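Local atomic coordinates of monomethylamine methyltransferase mtmB1 (Methanosarcina barkeri, PDB entry 1TV3), a protein that catalyses transfer of the methyl group from monomethylamine to the corrinoid cofactor of its partner protein MtmC, a step in methanogenesis from methylamine. Residues A[125-130]-A[363-368]; A[156-161]-A[199-204]; A[232-237]-A[258-263]; A[335-340]-A[369-374]. All blocks are in the same frame, centred on the assembly; numbering follows the deposited sequence.

Contact 1 (A[125-130]-A[363-368]); sequences IVQGGP and ILSGVA. With BG4 (5-(hydroxy-methyl-amino)-3-methyl-pyrrolidine-2-carboxylic acid), chain B.
Ile125 to Gly128 lie beside Ile363 to Gly366 as paired parallel strands, with axes 4.8 Å apart at their closest and 16° from parallel. The bonding alternates in the parallel manner. Leu364 N donates to Ile125 O, Gly366 N donates to Gln127 O, and between them Gln127 N reaches Leu364 O over 2.7 Å. Pairing continues one residue past strand 125-128, where Gly129 N reaches Gly366 O over 3.0 Å, tilted from the carbonyl plane. Just beyond, the cis peptide between Gly366 and Val367 turns the second chain.

Inside the barrel, Ile125 and Ile363 meet flank to flank, CB against CG1 at 3.9 Å, and the CG2 branch of Ile363 rests on Gln127 CB. Gln127 and Ser365 stand side by side. With CG anti to the backbone N (chi1 -174°) and an extended chain, Gln127 brings its OE1 within 3.0 Å of Ser365 OG, while its NE2 is engaged by Thr155 OG1. Ser365 OG in turn donates to O1 of BG4 over 2.6 Å, a short bond that helps to orient the carbonyl of the bound group.

The Val126 and Leu364 side chains point outward, and both pack on Met386 of helix 380-393; Leu364 also touches helix 343-359. On its other edge strand 125-128 bonds to strand 155-161, and strand 363-366 likewise adjoins 330-333, so this pair joins first and last strands and closes the parallel barrel of TIM type.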
loop_
_atom_site.group_PDB
_atom_site.type_symbol
_atom_site.label_atom_id
_atom_site.label_comp_id
_atom_site.label_asym_id
_atom_site.label_seq_id
_atom_site.Cartn_x
_atom_site.Cartn_y
_atom_site.Cartn_z
ATOM N N ILE A 125 11.666 2.898 27.110
ATOM C CA ILE A 125 10.543 3.372 26.321
ATOM C C ILE A 125 9.387 3.597 27.288
ATOM O O ILE A 125 9.151 2.788 28.185
ATOM C CB ILE A 125 10.121 2.327 25.258
ATOM C CG1 ILE A 125 11.233 2.164 24.217
ATOM C CG2 ILE A 125 8.815 2.748 24.593
ATOM C CD1 ILE A 125 11.586 3.453 23.486
ATOM N N VAL A 126 8.673 4.703 27.116
ATOM C CA VAL A 126 7.544 5.016 27.986
ATOM C C VAL A 126 6.235 4.694 27.276
ATOM O O VAL A 126 5.834 5.388 26.336
ATOM C CB VAL A 126 7.541 6.510 28.391
ATOM C CG1 VAL A 126 6.329 6.816 29.262
ATOM C CG2 VAL A 126 8.819 6.848 29.138
ATOM N N GLN A 127 5.583 3.625 27.720
ATOM C CA GLN A 127 4.311 3.205 27.148
ATOM C C GLN A 127 3.214 3.663 28.103
ATOM O O GLN A 127 3.015 3.066 29.162
ATOM C CB GLN A 127 4.279 1.686 26.994
ATOM C CG GLN A 127 3.045 1.170 26.273
ATOM C CD GLN A 127 3.271 -0.199 25.665
ATOM O OE1 GLN A 127 3.155 -1.227 26.339
ATOM N NE2 GLN A 127 3.618 -0.218 24.384
ATOM N N GLY A 128 2.515 4.732 27.727
ATOM C CA GLY A 128 1.476 5.267 28.584
ATOM C C GLY A 128 0.058 5.061 28.102
ATOM O O GLY A 128 -0.219 5.105 26.904
ATOM N N GLY A 129 -0.844 4.840 29.053
ATOM C CA GLY A 129 -2.243 4.636 28.724
ATOM C C GLY A 129 -3.025 4.158 29.931
ATOM O O GLY A 129 -2.460 4.023 31.016
ATOM N N PRO A 130 -4.335 3.906 29.779
ATOM C CA PRO A 130 -5.171 3.437 30.887
ATOM C C PRO A 130 -4.692 2.088 31.408
ATOM O O PRO A 130 -5.146 1.608 32.447
ATOM C CB PRO A 130 -6.560 3.364 30.261
ATOM C CG PRO A 130 -6.524 4.497 29.275
ATOM C CD PRO A 130 -5.168 4.298 28.629
ATOM N N ILE A 363 10.926 -1.334 28.491
ATOM C CA ILE A 363 9.641 -0.654 28.376
ATOM C C ILE A 363 8.896 -0.527 29.701
ATOM O O ILE A 363 8.824 -1.476 30.479
ATOM C CB ILE A 363 8.724 -1.411 27.383
ATOM C CG1 ILE A 363 9.383 -1.464 25.999
ATOM C CG2 ILE A 363 7.354 -0.745 27.310
ATOM C CD1 ILE A 363 8.655 -2.362 25.004
ATOM N N LEU A 364 8.351 0.657 29.954
ATOM C CA LEU A 364 7.567 0.901 31.160
ATOM C C LEU A 364 6.136 1.065 30.655
ATOM O O LEU A 364 5.862 1.952 29.847
ATOM C CB LEU A 364 8.021 2.186 31.854
ATOM C CG LEU A 364 9.523 2.358 32.092
ATOM C CD1 LEU A 364 9.745 3.603 32.937
ATOM C CD2 LEU A 364 10.097 1.124 32.785
ATOM N N SER A 365 5.228 0.216 31.125
ATOM C CA SER A 365 3.841 0.268 30.671
ATOM C C SER A 365 2.884 0.593 31.824
ATOM O O SER A 365 2.590 -0.269 32.660
ATOM C CB SER A 365 3.478 -1.078 30.033
ATOM O OG SER A 365 2.308 -0.991 29.243
ATOM N N GLY A 366 2.408 1.837 31.863
ATOM C CA GLY A 366 1.504 2.266 32.918
ATOM C C GLY A 366 0.675 3.474 32.512
ATOM O O GLY A 366 0.822 3.967 31.392
ATOM N N VAL A 367 -0.159 3.995 33.413
ATOM C CA VAL A 367 -0.303 3.496 34.780
ATOM C C VAL A 367 -1.742 3.087 35.095
ATOM O O VAL A 367 -2.672 3.868 34.896
ATOM C CB VAL A 367 0.132 4.591 35.793
ATOM C CG1 VAL A 367 -0.025 4.090 37.219
ATOM C CG2 VAL A 367 1.579 5.005 35.519
ATOM N N ALA A 368 -1.920 1.864 35.594
ATOM C CA ALA A 368 -3.249 1.361 35.949
ATOM C C ALA A 368 -3.591 1.822 37.365
ATOM O O ALA A 368 -3.638 1.021 38.300
ATOM C CB ALA A 368 -3.272 -0.166 35.870
HETATM C C1 BG4 B . -0.134 -3.781 29.556
HETATM C C2 BG4 B . -0.936 -4.534 30.614
HETATM C C3 BG4 B . -2.339 -3.964 30.780
HETATM C C4 BG4 B . -3.235 -4.870 29.921
HETATM C C5 BG4 B . -2.587 -6.254 29.933
HETATM C C6 BG4 B . -2.635 -4.050 32.192
HETATM N N1 BG4 B . -1.124 -6.018 30.285
HETATM O O1 BG4 B . 0.599 -2.841 29.906
HETATM N N2 BG4 B . -2.658 -6.858 28.629
HETATM O O2 BG4 B . -1.887 -6.344 27.493
HETATM C C7 BG4 B . -2.352 -8.276 28.741
#

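Contact 2 (A[156-161]-A[199-204]); sequences IVNGVM and MGVKGP. With BG4 (5-(hydroxy-methyl-amino)-3-methyl-pyrrolidine-2-carboxylic acid), chain B.
Ile156 and Asn158 hold segment 199-204 in a parallel arrangement, Ile156 N bonding to Gly200 O over 2.9 Å and Asn158 N to Lys202 O over 3.1 Å. On the outward side Ile156 sends CD1 to Met199 CE, and its CB abuts Val201 CG1. Asn158 leans back over strand 201-203: its CG lies against Lys202 O, its OD1 touches Val201 CB at 3.4 Å, and its ND2 is bonded to Glu183 of helix 174-193. That helix links the two strands, so the contact belongs to a beta-alpha-beta crossover of the TIM barrel.

Lys202 points to the barrel interior and carries BG4 through a covalent NZ to C1 bond of 1.3 Å, an amide link; together they make up the pyrrolysine of this enzyme, here modified by a hydroxy-methyl-amino group on its ring. Bends at chi2 (-96°) and chi3 carry NZ along Val157, whose CG2, anti to the backbone N, packs on Lys202 CE at 3.6 Å and on BG4 O1 at 3.3 Å. Within the modified residue, Lys202 NZ also donates to BG4 O2 over 2.8 Å, at 162°. Glu205 and Glu259 supply further hydrogen bonds to the bound group.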
loop_
_atom_site.group_PDB
_atom_site.type_symbol
_atom_site.label_atom_id
_atom_site.label_comp_id
_atom_site.label_asym_id
_atom_site.label_seq_id
_atom_site.Cartn_x
_atom_site.Cartn_y
_atom_site.Cartn_z
ATOM N N ILE A 156 1.348 3.840 23.282
ATOM C CA ILE A 156 0.142 3.769 24.095
ATOM C C ILE A 156 -0.213 2.348 24.534
ATOM O O ILE A 156 -0.061 1.402 23.759
ATOM C CB ILE A 156 -1.096 4.301 23.311
ATOM C CG1 ILE A 156 -0.856 5.734 22.810
ATOM C CG2 ILE A 156 -2.341 4.214 24.189
ATOM C CD1 ILE A 156 -0.716 6.778 23.908
ATOM N N VAL A 157 -0.657 2.193 25.780
ATOM C CA VAL A 157 -1.135 0.891 26.239
ATOM C C VAL A 157 -2.643 1.111 26.381
ATOM O O VAL A 157 -3.098 1.908 27.208
ATOM C CB VAL A 157 -0.523 0.425 27.592
ATOM C CG1 VAL A 157 -0.544 1.536 28.628
ATOM C CG2 VAL A 157 -1.311 -0.787 28.094
ATOM N N ASN A 158 -3.405 0.405 25.553
ATOM C CA ASN A 158 -4.857 0.535 25.508
ATOM C C ASN A 158 -5.653 0.325 26.788
ATOM O O ASN A 158 -5.294 -0.479 27.651
ATOM C CB ASN A 158 -5.431 -0.407 24.445
ATOM C CG ASN A 158 -4.843 -0.170 23.068
ATOM O OD1 ASN A 158 -4.019 0.729 22.869
ATOM N ND2 ASN A 158 -5.270 -0.977 22.103
ATOM N N GLY A 159 -6.757 1.060 26.878
ATOM C CA GLY A 159 -7.659 0.926 28.004
ATOM C C GLY A 159 -8.772 0.004 27.524
ATOM O O GLY A 159 -8.752 -0.443 26.375
ATOM N N VAL A 160 -9.739 -0.279 28.389
ATOM C CA VAL A 160 -10.853 -1.154 28.038
ATOM C C VAL A 160 -12.148 -0.364 27.868
ATOM O O VAL A 160 -12.513 0.438 28.731
ATOM C CB VAL A 160 -11.060 -2.239 29.127
ATOM C CG1 VAL A 160 -12.392 -2.954 28.921
ATOM C CG2 VAL A 160 -9.914 -3.240 29.082
ATOM N N MET A 161 -12.837 -0.588 26.751
ATOM C CA MET A 161 -14.102 0.095 26.481
ATOM C C MET A 161 -15.184 -0.535 27.354
ATOM O O MET A 161 -15.473 -1.721 27.206
ATOM C CB MET A 161 -14.506 -0.076 25.010
ATOM C CG MET A 161 -13.527 0.485 23.984
ATOM S SD MET A 161 -14.190 0.364 22.297
ATOM C CE MET A 161 -15.405 1.708 22.318
ATOM N N MET A 199 1.793 6.709 16.446
ATOM C CA MET A 199 2.171 6.101 17.716
ATOM C C MET A 199 1.762 4.629 17.759
ATOM O O MET A 199 0.662 4.261 17.339
ATOM C CB MET A 199 1.513 6.828 18.894
ATOM C CG MET A 199 2.070 8.209 19.188
ATOM S SD MET A 199 1.322 8.925 20.676
ATOM C CE MET A 199 2.231 8.037 21.968
ATOM N N GLY A 200 2.655 3.786 18.261
ATOM C CA GLY A 200 2.334 2.376 18.374
ATOM C C GLY A 200 1.482 2.152 19.614
ATOM O O GLY A 200 1.519 2.952 20.552
ATOM N N VAL A 201 0.701 1.078 19.620
ATOM C CA VAL A 201 -0.137 0.770 20.770
ATOM C C VAL A 201 0.147 -0.646 21.267
ATOM O O VAL A 201 0.983 -1.367 20.707
ATOM C CB VAL A 201 -1.644 0.874 20.427
ATOM C CG1 VAL A 201 -1.955 2.245 19.828
ATOM C CG2 VAL A 201 -2.043 -0.245 19.470
ATOM N N LYS A 202 -0.549 -1.028 22.329
ATOM C CA LYS A 202 -0.409 -2.358 22.898
ATOM C C LYS A 202 -1.803 -2.825 23.285
ATOM O O LYS A 202 -2.512 -2.142 24.024
ATOM C CB LYS A 202 0.515 -2.336 24.124
ATOM C CG LYS A 202 0.870 -3.728 24.640
ATOM C CD LYS A 202 -0.024 -4.178 25.795
ATOM C CE LYS A 202 0.541 -3.697 27.137
ATOM N NZ LYS A 202 -0.156 -4.289 28.320
ATOM N N GLY A 203 -2.192 -3.980 22.757
ATOM C CA GLY A 203 -3.503 -4.546 23.028
ATOM C C GLY A 203 -3.612 -5.857 22.271
ATOM O O GLY A 203 -2.575 -6.452 21.958
ATOM N N PRO A 204 -4.829 -6.331 21.942
ATOM C CA PRO A 204 -6.153 -5.748 22.211
ATOM C C PRO A 204 -6.589 -6.035 23.650
ATOM O O PRO A 204 -6.443 -7.155 24.136
ATOM C CB PRO A 204 -7.040 -6.434 21.176
ATOM C CG PRO A 204 -6.467 -7.817 21.136
ATOM C CD PRO A 204 -4.956 -7.582 21.167
HETATM C C1 BG4 B . -0.134 -3.781 29.556
HETATM C C2 BG4 B . -0.936 -4.534 30.614
HETATM C C3 BG4 B . -2.339 -3.964 30.780
HETATM C C4 BG4 B . -3.235 -4.870 29.921
HETATM C C5 BG4 B . -2.587 -6.254 29.933
HETATM C C6 BG4 B . -2.635 -4.050 32.192
HETATM N N1 BG4 B . -1.124 -6.018 30.285
HETATM O O1 BG4 B . 0.599 -2.841 29.906
HETATM N N2 BG4 B . -2.658 -6.858 28.629
HETATM O O2 BG4 B . -1.887 -6.344 27.493
HETATM C C7 BG4 B . -2.352 -8.276 28.741
#

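Contact 3 (A[232-237]-A[258-263]); sequences QLNELK and DEQMPI. With BG4 (5-(hydroxy-methyl-amino)-3-methyl-pyrrolidine-2-carboxylic acid), chain B.
Gln232 and Asp258 form a short hydrogen bond, Gln232 NE2 to Asp258 OD2 at 2.7 Å, that leaves in the amide plane and arrives on the syn side of a carboxylate turned 56° from the amide. His294 also binds OD2, and Ser289 holds OD1. Beside it, Gln232 N donates to Glu259 O. Asn234 ND2 spends one N-H on Met261 O, from above the carbonyl plane, and the other on Glu235 OE2 over 2.9 Å. Ile263 N reaches that same OE2 from the opposite face, at 3.1 Å, and water 2 ties it to Ile263 O. Water 1 accepts from Met261 N and lies within reach of Gln232 O and Asn234 OD1.

Glu259 turns the other way, into the barrel. Its OE1 accepts from BG4 N1 at 3.2 Å, and Ser231 and Gln333 hold the two carboxylate oxygens, positioning it beside the pyrrolysine ring.

In the packing, Gln260 CG presses on Gln232 CB at 3.4 Å, and Ile263 crosses Asn234 at about a right angle, CG1 against ND2. Segment 232-237 follows strand 227-231, and segment 258-263 carries the end of its barrel neighbour 255-259 into the loop; helix 271-288 backs Glu235 and Asp258, and strand 293-300 adjoins Gln260.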
loop_
_atom_site.group_PDB
_atom_site.type_symbol
_atom_site.label_atom_id
_atom_site.label_comp_id
_atom_site.label_asym_id
_atom_site.label_seq_id
_atom_site.Cartn_x
_atom_site.Cartn_y
_atom_site.Cartn_z
ATOM N N GLN A 232 0.185 -15.275 30.117
ATOM C CA GLN A 232 0.472 -16.557 30.748
ATOM C C GLN A 232 -0.352 -16.540 32.039
ATOM O O GLN A 232 -0.678 -15.466 32.551
ATOM C CB GLN A 232 1.950 -16.677 31.108
ATOM C CG GLN A 232 2.903 -16.742 29.934
ATOM C CD GLN A 232 4.303 -17.100 30.381
ATOM O OE1 GLN A 232 4.504 -18.121 31.041
ATOM N NE2 GLN A 232 5.282 -16.262 30.029
ATOM N N LEU A 233 -0.684 -17.714 32.563
ATOM C CA LEU A 233 -1.465 -17.799 33.795
ATOM C C LEU A 233 -0.546 -17.999 35.007
ATOM O O LEU A 233 0.676 -17.943 34.871
ATOM C CB LEU A 233 -2.484 -18.939 33.681
ATOM C CG LEU A 233 -3.388 -18.838 32.443
ATOM C CD1 LEU A 233 -4.364 -20.010 32.403
ATOM C CD2 LEU A 233 -4.149 -17.518 32.475
ATOM N N ASN A 234 -1.129 -18.219 36.185
ATOM C CA ASN A 234 -0.349 -18.400 37.414
ATOM C C ASN A 234 -0.433 -19.811 37.990
ATOM O O ASN A 234 -1.527 -20.274 38.308
ATOM C CB ASN A 234 -0.825 -17.420 38.490
ATOM C CG ASN A 234 -0.649 -15.972 38.085
ATOM O OD1 ASN A 234 -1.363 -15.464 37.220
ATOM N ND2 ASN A 234 0.311 -15.299 38.707
ATOM N N GLU A 235 0.696 -20.511 38.121
ATOM C CA GLU A 235 2.033 -20.046 37.733
ATOM C C GLU A 235 2.559 -21.111 36.763
ATOM O O GLU A 235 2.259 -22.294 36.941
ATOM C CB GLU A 235 2.953 -19.980 38.957
ATOM C CG GLU A 235 2.458 -19.097 40.098
ATOM C CD GLU A 235 2.481 -17.615 39.759
ATOM O OE1 GLU A 235 3.000 -17.249 38.681
ATOM O OE2 GLU A 235 1.986 -16.811 40.575
ATOM N N LEU A 236 3.348 -20.707 35.764
ATOM C CA LEU A 236 3.866 -21.649 34.764
ATOM C C LEU A 236 2.667 -22.443 34.273
ATOM O O LEU A 236 2.617 -23.676 34.366
ATOM C CB LEU A 236 4.919 -22.586 35.370
ATOM C CG LEU A 236 6.361 -22.051 35.398
ATOM C CD1 LEU A 236 6.467 -20.902 36.384
ATOM C CD2 LEU A 236 7.325 -23.169 35.786
ATOM N N LYS A 237 1.707 -21.706 33.728
ATOM C CA LYS A 237 0.448 -22.273 33.277
ATOM C C LYS A 237 -0.101 -21.502 32.072
ATOM O O LYS A 237 0.198 -20.321 31.893
ATOM C CB LYS A 237 -0.522 -22.188 34.458
ATOM C CG LYS A 237 -1.918 -22.718 34.244
ATOM C CD LYS A 237 -2.776 -22.419 35.479
ATOM C CE LYS A 237 -2.193 -23.054 36.747
ATOM N NZ LYS A 237 -2.907 -22.600 37.983
ATOM N N ASP A 258 4.389 -11.086 25.356
ATOM C CA ASP A 258 3.914 -12.116 26.264
ATOM C C ASP A 258 3.949 -11.525 27.668
ATOM O O ASP A 258 4.954 -10.944 28.073
ATOM C CB ASP A 258 4.834 -13.334 26.194
ATOM C CG ASP A 258 4.566 -14.334 27.304
ATOM O OD1 ASP A 258 3.906 -15.363 27.041
ATOM O OD2 ASP A 258 5.017 -14.080 28.441
ATOM N N GLU A 259 2.853 -11.661 28.405
ATOM C CA GLU A 259 2.794 -11.138 29.767
ATOM C C GLU A 259 2.625 -12.248 30.807
ATOM O O GLU A 259 2.111 -13.326 30.509
ATOM C CB GLU A 259 1.615 -10.171 29.932
ATOM C CG GLU A 259 0.610 -10.682 30.958
ATOM C CD GLU A 259 -0.421 -9.670 31.370
ATOM O OE1 GLU A 259 -0.038 -8.570 31.819
ATOM O OE2 GLU A 259 -1.622 -9.987 31.255
ATOM N N GLN A 260 3.049 -11.955 32.034
ATOM C CA GLN A 260 2.899 -12.871 33.160
ATOM C C GLN A 260 3.082 -12.042 34.422
ATOM O O GLN A 260 4.049 -11.288 34.548
ATOM C CB GLN A 260 3.925 -14.009 33.109
ATOM C CG GLN A 260 3.450 -15.294 33.805
ATOM C CD GLN A 260 3.597 -15.263 35.326
ATOM O OE1 GLN A 260 2.744 -15.779 36.056
ATOM N NE2 GLN A 260 4.688 -14.677 35.806
ATOM N N MET A 261 2.132 -12.162 35.342
ATOM C CA MET A 261 2.176 -11.418 36.592
ATOM C C MET A 261 2.334 -12.370 37.772
ATOM O O MET A 261 1.346 -12.802 38.371
ATOM C CB MET A 261 0.892 -10.601 36.757
ATOM C CG MET A 261 0.656 -9.572 35.659
ATOM S SD MET A 261 -0.825 -8.580 35.966
ATOM C CE MET A 261 -0.198 -7.369 37.141
ATOM N N PRO A 262 3.585 -12.714 38.120
ATOM C CA PRO A 262 3.818 -13.626 39.244
ATOM C C PRO A 262 3.286 -13.017 40.538
ATOM O O PRO A 262 3.456 -11.825 40.790
ATOM C CB PRO A 262 5.337 -13.802 39.239
ATOM C CG PRO A 262 5.826 -12.483 38.706
ATOM C CD PRO A 262 4.855 -12.200 37.577
ATOM N N ILE A 263 2.643 -13.842 41.355
ATOM C CA ILE A 263 2.048 -13.374 42.600
ATOM C C ILE A 263 2.892 -13.597 43.855
ATOM O O ILE A 263 3.162 -14.738 44.241
ATOM C CB ILE A 263 0.671 -14.040 42.800
ATOM C CG1 ILE A 263 -0.224 -13.719 41.598
ATOM C CG2 ILE A 263 0.032 -13.560 44.099
ATOM C CD1 ILE A 263 -1.562 -14.431 41.608
HETATM C C1 BG4 B . -0.134 -3.781 29.556
HETATM C C2 BG4 B . -0.936 -4.534 30.614
HETATM C C3 BG4 B . -2.339 -3.964 30.780
HETATM C C4 BG4 B . -3.235 -4.870 29.921
HETATM C C5 BG4 B . -2.587 -6.254 29.933
HETATM C C6 BG4 B . -2.635 -4.050 32.192
HETATM N N1 BG4 B . -1.124 -6.018 30.285
HETATM O O1 BG4 B . 0.599 -2.841 29.906
HETATM N N2 BG4 B . -2.658 -6.858 28.629
HETATM O O2 BG4 B . -1.887 -6.344 27.493
HETATM C C7 BG4 B . -2.352 -8.276 28.741
HETATM O O HOH W 1 -0.043 -14.121 34.875
HETATM O O HOH W 2 3.336 -17.260 43.088
#

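Contact 4 (A[335-340]-A[369-374]); sequences YPCAGP and SAKGVV. With BG4 (5-(hydroxy-methyl-amino)-3-methyl-pyrrolidine-2-carboxylic acid), chain B.
Two loops that leave neighbouring barrel strands at their C-terminal ends, the active-site end of a TIM barrel, meet where Pro336 and Ala338 offer their carbonyls to the turn at Ala370 and Lys371. Lys371 N bonds to Pro336 O and Ala370 N to Ala338 O, each over 2.9 Å. The second donor stands 47° out of the carbonyl plane. Ala370, Lys371 and Gly372 all have positive phi, giving a left-handed turn closed by Gly372 N on Ser369 O.

Tyr335 comes alongside this turn with the edge of its ring: Lys371 O lies in the ring plane, 3.3 Å from CD2. With CG anti to the carbonyl carbon (chi1 -83°), the ring extends toward the modified pyrrolysine, and Tyr335 OH comes within 3.2 Å of the BG4 methyl C6. The hydroxyl donates to water 3, which in turn donates to Gly372 O, so the turn is linked to the wall of the pocket.

From the turn the Lys371 chain runs out extended along Cys337, CE meeting SG at 3.8 Å, and its NZ makes a weak bond to Trp303 O. Ser369 is wedged by prolines: its CB meets Pro340 CG at 3.7 Å, and its CA faces Pro336 CD. Its OG is held by Glu382, near the start of helix 380-393. Glu348 of helix 343-359 accepts from the backbone N-H groups of Cys337 and Ala338.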
loop_
_atom_site.group_PDB
_atom_site.type_symbol
_atom_site.label_atom_id
_atom_site.label_comp_id
_atom_site.label_asym_id
_atom_site.label_seq_id
_atom_site.Cartn_x
_atom_site.Cartn_y
_atom_site.Cartn_z
ATOM N N TYR A 335 0.605 -1.013 38.620
ATOM C CA TYR A 335 -0.655 -1.103 39.354
ATOM C C TYR A 335 -0.521 -0.515 40.762
ATOM O O TYR A 335 -0.249 -1.236 41.724
ATOM C CB TYR A 335 -1.122 -2.556 39.470
ATOM C CG TYR A 335 -1.881 -3.080 38.271
ATOM C CD1 TYR A 335 -1.211 -3.582 37.150
ATOM C CD2 TYR A 335 -3.277 -3.086 38.264
ATOM C CE1 TYR A 335 -1.916 -4.081 36.051
ATOM C CE2 TYR A 335 -3.989 -3.578 37.175
ATOM C CZ TYR A 335 -3.304 -4.075 36.075
ATOM O OH TYR A 335 -4.019 -4.568 35.007
ATOM N N PRO A 336 -0.692 0.810 40.895
ATOM C CA PRO A 336 -0.593 1.472 42.201
ATOM C C PRO A 336 -1.896 1.257 42.959
ATOM O O PRO A 336 -2.921 0.957 42.349
ATOM C CB PRO A 336 -0.412 2.952 41.841
ATOM C CG PRO A 336 0.052 2.934 40.405
ATOM C CD PRO A 336 -0.741 1.804 39.812
ATOM N N CYS A 337 -1.858 1.419 44.279
ATOM C CA CYS A 337 -3.059 1.271 45.092
ATOM C C CYS A 337 -3.909 2.535 44.989
ATOM O O CYS A 337 -5.115 2.462 44.768
ATOM C CB CYS A 337 -2.694 1.036 46.562
ATOM S SG CYS A 337 -1.892 -0.533 46.909
ATOM N N ALA A 338 -3.272 3.692 45.146
ATOM C CA ALA A 338 -3.980 4.969 45.099
ATOM C C ALA A 338 -4.490 5.337 43.707
ATOM O O ALA A 338 -3.969 4.866 42.692
ATOM C CB ALA A 338 -3.085 6.079 45.638
ATOM N N GLY A 339 -5.511 6.189 43.677
ATOM C CA GLY A 339 -6.095 6.621 42.420
ATOM C C GLY A 339 -5.478 7.910 41.909
ATOM O O GLY A 339 -4.635 8.507 42.580
ATOM N N PRO A 340 -5.885 8.371 40.715
ATOM C CA PRO A 340 -5.365 9.602 40.110
ATOM C C PRO A 340 -5.579 10.855 40.949
ATOM O O PRO A 340 -6.525 10.937 41.732
ATOM C CB PRO A 340 -6.128 9.689 38.788
ATOM C CG PRO A 340 -6.424 8.272 38.463
ATOM C CD PRO A 340 -6.832 7.707 39.803
ATOM N N SER A 369 -3.830 3.120 37.509
ATOM C CA SER A 369 -4.146 3.708 38.801
ATOM C C SER A 369 -5.385 3.098 39.451
ATOM O O SER A 369 -6.234 2.515 38.774
ATOM C CB SER A 369 -4.309 5.213 38.635
ATOM O OG SER A 369 -3.141 5.746 38.035
ATOM N N ALA A 370 -5.478 3.236 40.773
ATOM C CA ALA A 370 -6.598 2.680 41.526
ATOM C C ALA A 370 -6.682 1.180 41.245
ATOM O O ALA A 370 -7.768 0.609 41.153
ATOM C CB ALA A 370 -7.899 3.370 41.129
ATOM N N LYS A 371 -5.516 0.555 41.104
ATOM C CA LYS A 371 -5.414 -0.874 40.833
ATOM C C LYS A 371 -6.057 -1.275 39.508
ATOM O O LYS A 371 -6.376 -2.444 39.291
ATOM C CB LYS A 371 -6.026 -1.679 41.987
ATOM C CG LYS A 371 -5.319 -1.445 43.320
ATOM C CD LYS A 371 -5.922 -2.268 44.451
ATOM C CE LYS A 371 -5.272 -1.907 45.781
ATOM N NZ LYS A 371 -5.806 -2.717 46.919
ATOM N N GLY A 372 -6.249 -0.292 38.631
ATOM C CA GLY A 372 -6.815 -0.545 37.315
ATOM C C GLY A 372 -8.191 -1.175 37.226
ATOM O O GLY A 372 -8.530 -1.773 36.202
ATOM N N VAL A 373 -9.001 -1.040 38.272
ATOM C CA VAL A 373 -10.335 -1.625 38.244
ATOM C C VAL A 373 -11.452 -0.613 38.469
ATOM O O VAL A 373 -12.617 -0.991 38.591
ATOM C CB VAL A 373 -10.471 -2.767 39.283
ATOM C CG1 VAL A 373 -9.514 -3.898 38.932
ATOM C CG2 VAL A 373 -10.187 -2.245 40.684
ATOM N N VAL A 374 -11.106 0.671 38.516
ATOM C CA VAL A 374 -12.107 1.713 38.724
ATOM C C VAL A 374 -12.279 2.548 37.459
ATOM O O VAL A 374 -11.350 3.218 37.003
ATOM C CB VAL A 374 -11.725 2.636 39.900
ATOM C CG1 VAL A 374 -12.852 3.625 40.170
ATOM C CG2 VAL A 374 -11.450 1.803 41.143
HETATM C C1 BG4 B . -0.134 -3.781 29.556
HETATM C C2 BG4 B . -0.936 -4.534 30.614
HETATM C C3 BG4 B . -2.339 -3.964 30.780
HETATM C C4 BG4 B . -3.235 -4.870 29.921
HETATM C C5 BG4 B . -2.587 -6.254 29.933
HETATM C C6 BG4 B . -2.635 -4.050 32.192
HETATM N N1 BG4 B . -1.124 -6.018 30.285
HETATM O O1 BG4 B . 0.599 -2.841 29.906
HETATM N N2 BG4 B . -2.658 -6.858 28.629
HETATM O O2 BG4 B . -1.887 -6.344 27.493
HETATM C C7 BG4 B . -2.352 -8.276 28.741
HETATM O O HOH W 3 -6.082 -2.744 34.313
#

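Contacts 1, 2 and 3 draw on one closed parallel sheet, while contact 4 lies in loops that follow two of its strands. Contact 1 spans the chain from strand 125-128 to strand 363-366; contact 2 and then contact 3 fall within that span, and contact 4 crosses its far end. Contacts 1 and 2 adjoin, with centres about 10 Å apart, through strands 125-128 and 155-161. Val367 and Ala368 of contact 1 pack on Pro336 and Tyr335 of contact 4, and Met261 of contact 3 touches Tyr335. Contacts 2 and 3, about 20 Å apart between centres, do not touch, yet all four reach the modified pyrrolysine: sequence-distant segments build one pocket.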